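Local structure of conserved hypothetical protein (Streptococcus pneumoniae, 4QDY) at residues 16-21 against 34-39; 26-31 against 136-141; 170-175 against 182-187. The protein is of unknown function but belongs to the YbbR-like family, carrying two YbbR domains in each chain of a two-chain assembly. All blocks are in the same frame, centred on the assembly; numbering follows the deposited sequence.

Contact 1: residues 16-21 against 34-39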
loop_
_atom_site.group_PDB
_atom_site.type_symbol
_atom_site.label_atom_id
_atom_site.label_comp_id
_atom_site.label_asym_id
_atom_site.label_seq_id
_atom_site.Cartn_x
_atom_site.Cartn_y
_atom_site.Cartn_z
ATOM N N VAL A 16 1.622 6.139 10.437
ATOM C CA VAL A 16 0.298 5.830 10.989
ATOM C C VAL A 16 -0.456 4.965 9.957
ATOM O O VAL A 16 -0.797 5.466 8.883
ATOM C CB VAL A 16 -0.508 7.097 11.397
ATOM C CG1 VAL A 16 -1.813 6.716 12.086
ATOM C CG2 VAL A 16 0.314 8.002 12.305
ATOM N N PRO A 17 -0.706 3.666 10.243
ATOM C CA PRO A 17 -1.409 2.828 9.254
ATOM C C PRO A 17 -2.910 3.126 9.207
ATOM O O PRO A 17 -3.502 3.462 10.233
ATOM C CB PRO A 17 -1.142 1.402 9.741
ATOM C CG PRO A 17 -0.910 1.528 11.201
ATOM C CD PRO A 17 -0.357 2.901 11.460
ATOM N N ILE A 18 -3.516 2.988 8.015
ATOM C CA ILE A 18 -4.941 3.244 7.770
ATOM C C ILE A 18 -5.734 1.941 7.927
ATOM O O ILE A 18 -5.370 0.926 7.327
ATOM C CB ILE A 18 -5.170 3.868 6.359
ATOM C CG1 ILE A 18 -4.156 4.994 6.039
ATOM C CG2 ILE A 18 -6.627 4.334 6.194
ATOM C CD1 ILE A 18 -4.083 5.393 4.563
ATOM N N ASP A 19 -6.829 1.979 8.708
ATOM C CA ASP A 19 -7.683 0.812 8.896
ATOM C C ASP A 19 -8.834 0.922 7.893
ATOM O O ASP A 19 -9.842 1.579 8.151
ATOM C CB ASP A 19 -8.160 0.697 10.360
ATOM C CG ASP A 19 -8.737 -0.658 10.743
ATOM O OD1 ASP A 19 -9.609 -1.171 10.001
ATOM O OD2 ASP A 19 -8.366 -1.176 11.819
ATOM N N ILE A 20 -8.644 0.313 6.720
ATOM C CA ILE A 20 -9.596 0.352 5.615
ATOM C C ILE A 20 -10.602 -0.793 5.745
ATOM O O ILE A 20 -10.213 -1.961 5.748
ATOM C CB ILE A 20 -8.851 0.290 4.253
ATOM C CG1 ILE A 20 -7.858 1.469 4.120
ATOM C CG2 ILE A 20 -9.849 0.266 3.090
ATOM C CD1 ILE A 20 -6.958 1.442 2.940
ATOM N N ARG A 21 -11.899 -0.443 5.820
ATOM C CA ARG A 21 -13.000 -1.397 5.891
ATOM C C ARG A 21 -13.551 -1.625 4.478
ATOM O O ARG A 21 -13.946 -0.666 3.805
ATOM C CB ARG A 21 -14.103 -0.921 6.862
ATOM C CG ARG A 21 -15.296 -1.874 6.946
ATOM C CD ARG A 21 -16.351 -1.418 7.934
ATOM N NE ARG A 21 -17.538 -2.275 7.883
ATOM C CZ ARG A 21 -17.709 -3.380 8.605
ATOM N NH1 ARG A 21 -16.768 -3.781 9.452
ATOM N NH2 ARG A 21 -18.821 -4.093 8.482
ATOM N N SER A 34 0.007 3.102 2.062
ATOM C CA SER A 34 -0.354 2.264 3.217
ATOM C C SER A 34 -0.409 3.042 4.536
ATOM O O SER A 34 -1.271 2.757 5.369
ATOM C CB SER A 34 0.655 1.130 3.376
ATOM O OG SER A 34 1.964 1.617 3.625
ATOM N N GLU A 35 0.526 3.995 4.734
ATOM C CA GLU A 35 0.618 4.775 5.963
ATOM C C GLU A 35 0.531 6.278 5.696
ATOM O O GLU A 35 0.875 6.750 4.611
ATOM C CB GLU A 35 1.925 4.462 6.709
ATOM C CG GLU A 35 1.967 3.057 7.292
ATOM C CD GLU A 35 3.216 2.670 8.060
ATOM O OE1 GLU A 35 4.306 3.209 7.759
ATOM O OE2 GLU A 35 3.113 1.770 8.923
ATOM N N VAL A 36 0.056 7.021 6.711
ATOM C CA VAL A 36 -0.115 8.477 6.697
ATOM C C VAL A 36 0.593 9.105 7.908
ATOM O O VAL A 36 1.116 8.395 8.769
ATOM C CB VAL A 36 -1.619 8.896 6.668
ATOM C CG1 VAL A 36 -2.292 8.503 5.359
ATOM C CG2 VAL A 36 -2.393 8.354 7.872
ATOM N N SER A 37 0.592 10.442 7.965
ATOM C CA SER A 37 1.100 11.223 9.088
ATOM C C SER A 37 -0.071 11.944 9.739
ATOM O O SER A 37 -1.006 12.336 9.040
ATOM C CB SER A 37 2.195 12.193 8.654
ATOM O OG SER A 37 3.364 11.488 8.270
ATOM N N VAL A 38 -0.066 12.058 11.071
ATOM C CA VAL A 38 -1.165 12.704 11.789
ATOM C C VAL A 38 -0.597 13.884 12.577
ATOM O O VAL A 38 0.296 13.706 13.410
ATOM C CB VAL A 38 -1.946 11.709 12.701
ATOM C CG1 VAL A 38 -3.044 12.418 13.489
ATOM C CG2 VAL A 38 -2.542 10.567 11.882
ATOM N N VAL A 39 -1.118 15.088 12.301
ATOM C CA VAL A 39 -0.697 16.305 12.991
ATOM C C VAL A 39 -1.557 16.438 14.249
ATOM O O VAL A 39 -2.766 16.658 14.149
ATOM C CB VAL A 39 -0.763 17.570 12.085
ATOM C CG1 VAL A 39 -0.202 18.792 12.808
ATOM C CG2 VAL A 39 -0.030 17.353 10.764
#
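Val16 and Val36 form an antiparallel hydrogen-bonded pair and Pro17 and Glu35 the non-hydrogen-bonded pair beside it, on strands whose short axes run 115° apart. Val16 N donates to Val36 O at 2.9 Å, and Val36 N returns a bond to Val16 O at 2.8 Å. One step further the pairing fades: Ile18 N reaches Ser34 O only in a weak bond of 3.5 Å. Beyond it strand 9-21 leaves this partner, and Asp19 and Arg21 bond through their backbones to strand 60-64 and the loop after it. Val16 and Val36 point to one face of the sheet, where the packing is aliphatic. Val16 crosses Val38 at about a right angle, and Val16 CG1 and CG2 each lie 3.9 Å from Val38 CG2. Val36 crosses Ile18 in the same manner, the tip CD1 of Ile18 meeting Val36 CG1 at 3.7 Å. The first torsion of Val36 (chi1 -67°) sets CG1 beside its own backbone N, on the branch that Ile18 touches, while CG2 turns to Val16 O. Phe59 and Val61 add to this apolar layer. Pro17 and Glu35 occupy the opposite face: Glu35 CG lies 3.9 Å from Pro17 CA, and the acid chain continues extended to a partner in the other chain. There Glu35 OE2 accepts the backbone N-H of Ile20 of the second subunit, and the reverse bond is made as well. Because Pro17 sits in a non-hydrogen-bonded pair, its missing N-H costs this ladder nothing. The aliphatic layer is thus mostly made within the subunit, whereas the link to the copy combines the reciprocal Glu35 bonds with packing of Pro17 and Glu35 on Ile18 of the second subunit.

Contact 2: residues 26-31 against 136-141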
loop_
_atom_site.group_PDB
_atom_site.type_symbol
_atom_site.label_atom_id
_atom_site.label_comp_id
_atom_site.label_asym_id
_atom_site.label_seq_id
_atom_site.Cartn_x
_atom_site.Cartn_y
_atom_site.Cartn_z
ATOM N N LYS A 26 -14.488 -10.162 -1.967
ATOM C CA LYS A 26 -15.206 -9.821 -3.193
ATOM C C LYS A 26 -14.433 -8.767 -3.999
ATOM O O LYS A 26 -14.498 -8.783 -5.231
ATOM C CB LYS A 26 -16.623 -9.314 -2.861
ATOM C CG LYS A 26 -17.554 -9.209 -4.069
ATOM C CD LYS A 26 -18.957 -8.748 -3.684
ATOM C CE LYS A 26 -19.909 -8.684 -4.861
ATOM N NZ LYS A 26 -20.196 -10.023 -5.448
ATOM N N TYR A 27 -13.698 -7.866 -3.313
ATOM C CA TYR A 27 -12.963 -6.794 -3.982
ATOM C C TYR A 27 -11.466 -6.797 -3.658
ATOM O O TYR A 27 -11.055 -7.202 -2.570
ATOM C CB TYR A 27 -13.537 -5.421 -3.584
ATOM C CG TYR A 27 -15.025 -5.270 -3.812
ATOM C CD1 TYR A 27 -15.529 -4.934 -5.066
ATOM C CD2 TYR A 27 -15.929 -5.408 -2.762
ATOM C CE1 TYR A 27 -16.898 -4.780 -5.279
ATOM C CE2 TYR A 27 -17.300 -5.256 -2.962
ATOM C CZ TYR A 27 -17.780 -4.939 -4.222
ATOM O OH TYR A 27 -19.131 -4.789 -4.421
ATOM N N PHE A 28 -10.664 -6.306 -4.620
ATOM C CA PHE A 28 -9.219 -6.108 -4.524
ATOM C C PHE A 28 -8.943 -4.613 -4.633
ATOM O O PHE A 28 -9.473 -3.970 -5.542
ATOM C CB PHE A 28 -8.459 -6.919 -5.593
ATOM C CG PHE A 28 -6.954 -6.845 -5.469
ATOM C CD1 PHE A 28 -6.260 -7.747 -4.671
ATOM C CD2 PHE A 28 -6.228 -5.879 -6.158
ATOM C CE1 PHE A 28 -4.869 -7.675 -4.554
ATOM C CE2 PHE A 28 -4.836 -5.808 -6.038
ATOM C CZ PHE A 28 -4.168 -6.707 -5.236
ATOM N N ILE A 29 -8.158 -4.046 -3.701
ATOM C CA ILE A 29 -7.896 -2.603 -3.706
ATOM C C ILE A 29 -6.378 -2.322 -3.822
ATOM O O ILE A 29 -5.554 -3.124 -3.372
ATOM C CB ILE A 29 -8.496 -1.894 -2.455
ATOM C CG1 ILE A 29 -7.861 -2.377 -1.123
ATOM C CG2 ILE A 29 -10.036 -2.006 -2.446
ATOM C CD1 ILE A 29 -8.181 -1.516 0.101
ATOM N N SER A 30 -6.033 -1.167 -4.442
ATOM C CA SER A 30 -4.666 -0.676 -4.673
ATOM C C SER A 30 -4.662 0.814 -5.068
ATOM O O SER A 30 -5.726 1.399 -5.285
ATOM C CB SER A 30 -3.981 -1.498 -5.766
ATOM O OG SER A 30 -4.643 -1.366 -7.015
ATOM N N GLY A 31 -3.464 1.397 -5.171
ATOM C CA GLY A 31 -3.267 2.774 -5.614
ATOM C C GLY A 31 -3.230 3.865 -4.562
ATOM O O GLY A 31 -3.466 5.033 -4.888
ATOM N N SER A 136 0.102 -18.784 -7.510
ATOM C CA SER A 136 -1.224 -18.182 -7.617
ATOM C C SER A 136 -1.119 -16.678 -7.434
ATOM O O SER A 136 -0.428 -16.216 -6.525
ATOM C CB SER A 136 -2.183 -18.788 -6.599
ATOM O OG SER A 136 -3.458 -18.167 -6.637
ATOM N N ILE A 137 -1.790 -15.917 -8.303
ATOM C CA ILE A 137 -1.757 -14.463 -8.247
ATOM C C ILE A 137 -3.176 -13.946 -8.021
ATOM O O ILE A 137 -4.096 -14.338 -8.736
ATOM C CB ILE A 137 -1.112 -13.818 -9.520
ATOM C CG1 ILE A 137 0.300 -14.370 -9.845
ATOM C CG2 ILE A 137 -1.066 -12.305 -9.410
ATOM C CD1 ILE A 137 0.373 -15.684 -10.638
ATOM N N THR A 138 -3.339 -13.061 -7.031
ATOM C CA THR A 138 -4.608 -12.424 -6.697
ATOM C C THR A 138 -4.467 -10.922 -6.971
ATOM O O THR A 138 -3.496 -10.304 -6.527
ATOM C CB THR A 138 -5.004 -12.736 -5.243
ATOM O OG1 THR A 138 -4.963 -14.150 -5.030
ATOM C CG2 THR A 138 -6.382 -12.202 -4.886
ATOM N N SER A 139 -5.422 -10.352 -7.723
ATOM C CA SER A 139 -5.477 -8.933 -8.095
ATOM C C SER A 139 -6.827 -8.618 -8.745
ATOM O O SER A 139 -7.750 -9.432 -8.656
ATOM C CB SER A 139 -4.322 -8.582 -9.040
ATOM O OG SER A 139 -4.244 -7.191 -9.296
ATOM N N ASP A 140 -6.952 -7.442 -9.385
ATOM C CA ASP A 140 -8.141 -7.079 -10.150
ATOM C C ASP A 140 -7.981 -7.696 -11.547
ATOM O O ASP A 140 -6.859 -8.056 -11.908
ATOM C CB ASP A 140 -8.354 -5.551 -10.178
ATOM C CG ASP A 140 -7.183 -4.729 -10.686
ATOM O OD1 ASP A 140 -6.776 -4.927 -11.852
ATOM O OD2 ASP A 140 -6.745 -3.810 -9.959
ATOM N N GLN A 141 -9.069 -7.844 -12.320
ATOM C CA GLN A 141 -9.005 -8.465 -13.647
ATOM C C GLN A 141 -8.148 -7.629 -14.636
ATOM O O GLN A 141 -7.473 -8.214 -15.488
ATOM C CB GLN A 141 -10.422 -8.662 -14.221
ATOM C CG GLN A 141 -10.484 -9.534 -15.482
ATOM C CD GLN A 141 -9.979 -10.939 -15.251
ATOM O OE1 GLN A 141 -10.510 -11.698 -14.432
ATOM N NE2 GLN A 141 -8.956 -11.325 -15.996
HETATM O O HOH W 1 -7.337 -2.661 -7.604
#
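Phe28 lays one face of its ring on the backbone of Ser139, whose CA stands 3.5 Å from the ring centroid and only 4° off its normal, a CH-pi contact over the centre. With CG anti to the backbone N (chi1 -175°), the ring projects from strand 27-30 onto the corner where the chain leaves strand 135-138. Round this central contact the peptide groups come in obliquely, Thr138 O 3.6 Å from Phe28 CE1 and Asp140 N 3.7 Å from Phe28 CD2. Ser139 OG approaches Phe28 CE2, but its hydrogen bonds go to Thr143 OG1 and Pro181 O. A bound PEG, probably from the crystallisation liquor, lies about 4 Å from the Phe28 side chain. The corner runs straight into helix 141-145, with Asp140 as its N-cap: OD1 takes the backbone N of Thr143. Here the first YbbR-like region meets the second, their strands 27-30 and 135-138 both pairing with the long strand 87-113. Next to the close-fitting ring the contact is much looser. Ser30 OG and Asp140 OD2 stand 4.4 Å apart and are joined through a water, which donates to Asp140 OD2 at 2.7 Å and is hydrogen-bonded to Ser30 OG at 3.0 Å. Lys98 NZ makes a long, weak ion pair with the same carboxylate oxygen.

Contact 3: residues 170-175 against 182-187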
loop_
_atom_site.group_PDB
_atom_site.type_symbol
_atom_site.label_atom_id
_atom_site.label_comp_id
_atom_site.label_asym_id
_atom_site.label_seq_id
_atom_site.Cartn_x
_atom_site.Cartn_y
_atom_site.Cartn_z
ATOM N N LEU A 170 8.795 -13.067 -4.725
ATOM C CA LEU A 170 8.171 -13.218 -6.035
ATOM C C LEU A 170 7.394 -11.952 -6.390
ATOM O O LEU A 170 6.620 -11.459 -5.569
ATOM C CB LEU A 170 7.254 -14.455 -6.074
ATOM C CG LEU A 170 7.950 -15.824 -6.070
ATOM C CD1 LEU A 170 7.008 -16.914 -5.636
ATOM C CD2 LEU A 170 8.563 -16.147 -7.424
ATOM N N GLN A 171 7.627 -11.418 -7.605
ATOM C CA GLN A 171 6.977 -10.211 -8.130
ATOM C C GLN A 171 6.314 -10.473 -9.485
ATOM O O GLN A 171 6.846 -11.234 -10.293
ATOM C CB GLN A 171 7.981 -9.053 -8.279
ATOM C CG GLN A 171 8.559 -8.516 -6.974
ATOM C CD GLN A 171 9.547 -7.391 -7.197
ATOM O OE1 GLN A 171 10.324 -7.374 -8.161
ATOM N NE2 GLN A 171 9.588 -6.458 -6.263
ATOM N N ALA A 172 5.163 -9.824 -9.734
ATOM C CA ALA A 172 4.425 -9.926 -10.994
ATOM C C ALA A 172 4.712 -8.702 -11.848
ATOM O O ALA A 172 4.440 -7.581 -11.416
ATOM C CB ALA A 172 2.932 -10.073 -10.726
ATOM N N ILE A 173 5.314 -8.903 -13.033
ATOM C CA ILE A 173 5.676 -7.790 -13.918
ATOM C C ILE A 173 4.983 -7.933 -15.294
ATOM O O ILE A 173 4.564 -9.029 -15.676
ATOM C CB ILE A 173 7.220 -7.640 -14.101
ATOM C CG1 ILE A 173 7.857 -8.867 -14.815
ATOM C CG2 ILE A 173 7.909 -7.312 -12.762
ATOM C CD1 ILE A 173 9.293 -8.673 -15.313
ATOM N N ASP A 174 4.869 -6.799 -16.021
ATOM C CA ASP A 174 4.287 -6.735 -17.364
ATOM C C ASP A 174 5.413 -6.806 -18.414
ATOM O O ASP A 174 6.586 -6.892 -18.039
ATOM C CB ASP A 174 3.424 -5.459 -17.539
ATOM C CG ASP A 174 4.108 -4.105 -17.393
ATOM O OD1 ASP A 174 5.354 -4.069 -17.288
ATOM O OD2 ASP A 174 3.398 -3.076 -17.430
ATOM N N ARG A 175 5.054 -6.762 -19.718
ATOM C CA ARG A 175 5.963 -6.815 -20.876
ATOM C C ARG A 175 7.100 -5.778 -20.797
ATOM O O ARG A 175 8.185 -6.029 -21.323
ATOM C CB ARG A 175 5.178 -6.574 -22.177
ATOM C CG ARG A 175 4.199 -7.685 -22.556
ATOM C CD ARG A 175 3.271 -7.267 -23.688
ATOM N NE ARG A 175 3.983 -6.953 -24.930
ATOM C CZ ARG A 175 3.397 -6.514 -26.041
ATOM N NH1 ARG A 175 2.083 -6.323 -26.076
ATOM N NH2 ARG A 175 4.121 -6.253 -27.121
ATOM N N ALA A 182 -0.318 -6.783 -7.193
ATOM C CA ALA A 182 -0.863 -8.132 -7.106
ATOM C C ALA A 182 -0.288 -8.892 -5.910
ATOM O O ALA A 182 0.856 -8.650 -5.517
ATOM C CB ALA A 182 -0.560 -8.883 -8.389
ATOM N N VAL A 183 -1.083 -9.816 -5.342
ATOM C CA VAL A 183 -0.709 -10.658 -4.199
ATOM C C VAL A 183 -0.377 -12.054 -4.738
ATOM O O VAL A 183 -1.238 -12.704 -5.332
ATOM C CB VAL A 183 -1.824 -10.683 -3.115
ATOM C CG1 VAL A 183 -1.422 -11.554 -1.929
ATOM C CG2 VAL A 183 -2.170 -9.275 -2.646
ATOM N N ILE A 184 0.868 -12.505 -4.544
ATOM C CA ILE A 184 1.325 -13.800 -5.053
ATOM C C ILE A 184 1.393 -14.808 -3.901
ATOM O O ILE A 184 1.826 -14.463 -2.801
ATOM C CB ILE A 184 2.698 -13.647 -5.767
ATOM C CG1 ILE A 184 2.631 -12.504 -6.812
ATOM C CG2 ILE A 184 3.159 -14.979 -6.406
ATOM C CD1 ILE A 184 3.887 -12.136 -7.454
ATOM N N THR A 185 0.947 -16.049 -4.165
ATOM C CA THR A 185 0.958 -17.147 -3.201
ATOM C C THR A 185 1.635 -18.369 -3.874
ATOM O O THR A 185 1.116 -18.870 -4.875
ATOM C CB THR A 185 -0.458 -17.443 -2.686
ATOM O OG1 THR A 185 -1.038 -16.229 -2.208
ATOM C CG2 THR A 185 -0.472 -18.487 -1.579
ATOM N N PRO A 186 2.800 -18.845 -3.371
ATOM C CA PRO A 186 3.563 -18.344 -2.208
ATOM C C PRO A 186 4.141 -16.952 -2.473
ATOM O O PRO A 186 4.340 -16.582 -3.634
ATOM C CB PRO A 186 4.670 -19.396 -2.040
ATOM C CG PRO A 186 4.857 -19.969 -3.412
ATOM C CD PRO A 186 3.475 -20.000 -3.997
ATOM N N PHE A 187 4.369 -16.168 -1.405
ATOM C CA PHE A 187 4.901 -14.804 -1.507
ATOM C C PHE A 187 6.399 -14.822 -1.865
ATOM O O PHE A 187 6.904 -13.831 -2.399
ATOM C CB PHE A 187 4.669 -14.012 -0.208
ATOM C CG PHE A 187 5.074 -14.694 1.078
ATOM C CD1 PHE A 187 6.376 -14.600 1.555
ATOM C CD2 PHE A 187 4.142 -15.386 1.839
ATOM C CE1 PHE A 187 6.748 -15.229 2.745
ATOM C CE2 PHE A 187 4.509 -16.001 3.038
ATOM C CZ PHE A 187 5.810 -15.918 3.484
#
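Leu170 N donates to Phe187 O at 3.1 Å, in a nearly straight bond (164° at the hydrogen) that is the one hydrogen bond between residues 170-175 and 182-187. The short strand axes come no closer than 7.5 Å and their directions differ by 129°; side chains bridge the rest of the contact, partly onto main-chain atoms. Ile184 fills this separation. Its CG1 lies beside the backbone N (chi1 -51°), and the extended second torsion carries CD1 onto the opposing backbone. Ile184 CD1 stands 3.4 Å from Leu170 O and also touches Ala172 N, meeting the main chain as well as Ala172 CB, which lies 4.0 Å from it. The other branch, CG2, packs on Leu170 CB. The segments belong to the beta hairpin of strands 164-173 and 183-196 in the second YbbR-like region, taken near its connecting loop. Within that loop Leu180 bonds to the backbone of Ala172, and on the far edge Gln171 and Ile173 bond to strand 149-153 and its approach. Towards the turn the apolar contact thins to Ala172 CB against Ala182 CB, 4.4 Å apart. At the other end the peptide before Pro186 is cis, and the chain bends round the Leu170 side chain. Leu170 CD1 lies 4.3 Å from Pro186 CG and also comes close to Pro186 O, while its CB faces Phe187 O. Val135 of the neighbouring strand 135-138 touches Leu170, Ile184 and Pro186 and so joins the same apolar cluster. Phe187 CB is directed away from residues 170-175, and the side chain packs on Pro92 of the second subunit, as Gln171 does on Thr72 of that subunit.

Overall arrangement
All three contacts reach one mixed sheet. Contact 1 lies in the first YbbR-like region and contact 3 in the second, on opposite sides of the chain's centre, with centres about 25 Å and nearest atoms about 12 Å apart; both touch the second subunit. Contact 2 bridges the two regions. Its centre is about 20 Å from that of contact 1, which it meets where Ile20 CG2 packs on Ile29 CD1, and about 11 Å from that of contact 3. Strands 135-138 and 183-196 are neighbours, with a probable hydrogen bond of 2.7 Å from Thr138 N to Val183 O. PEG, probably from the crystallisation liquor, lies about 6 Å from the Ala182 side chain and near Phe28.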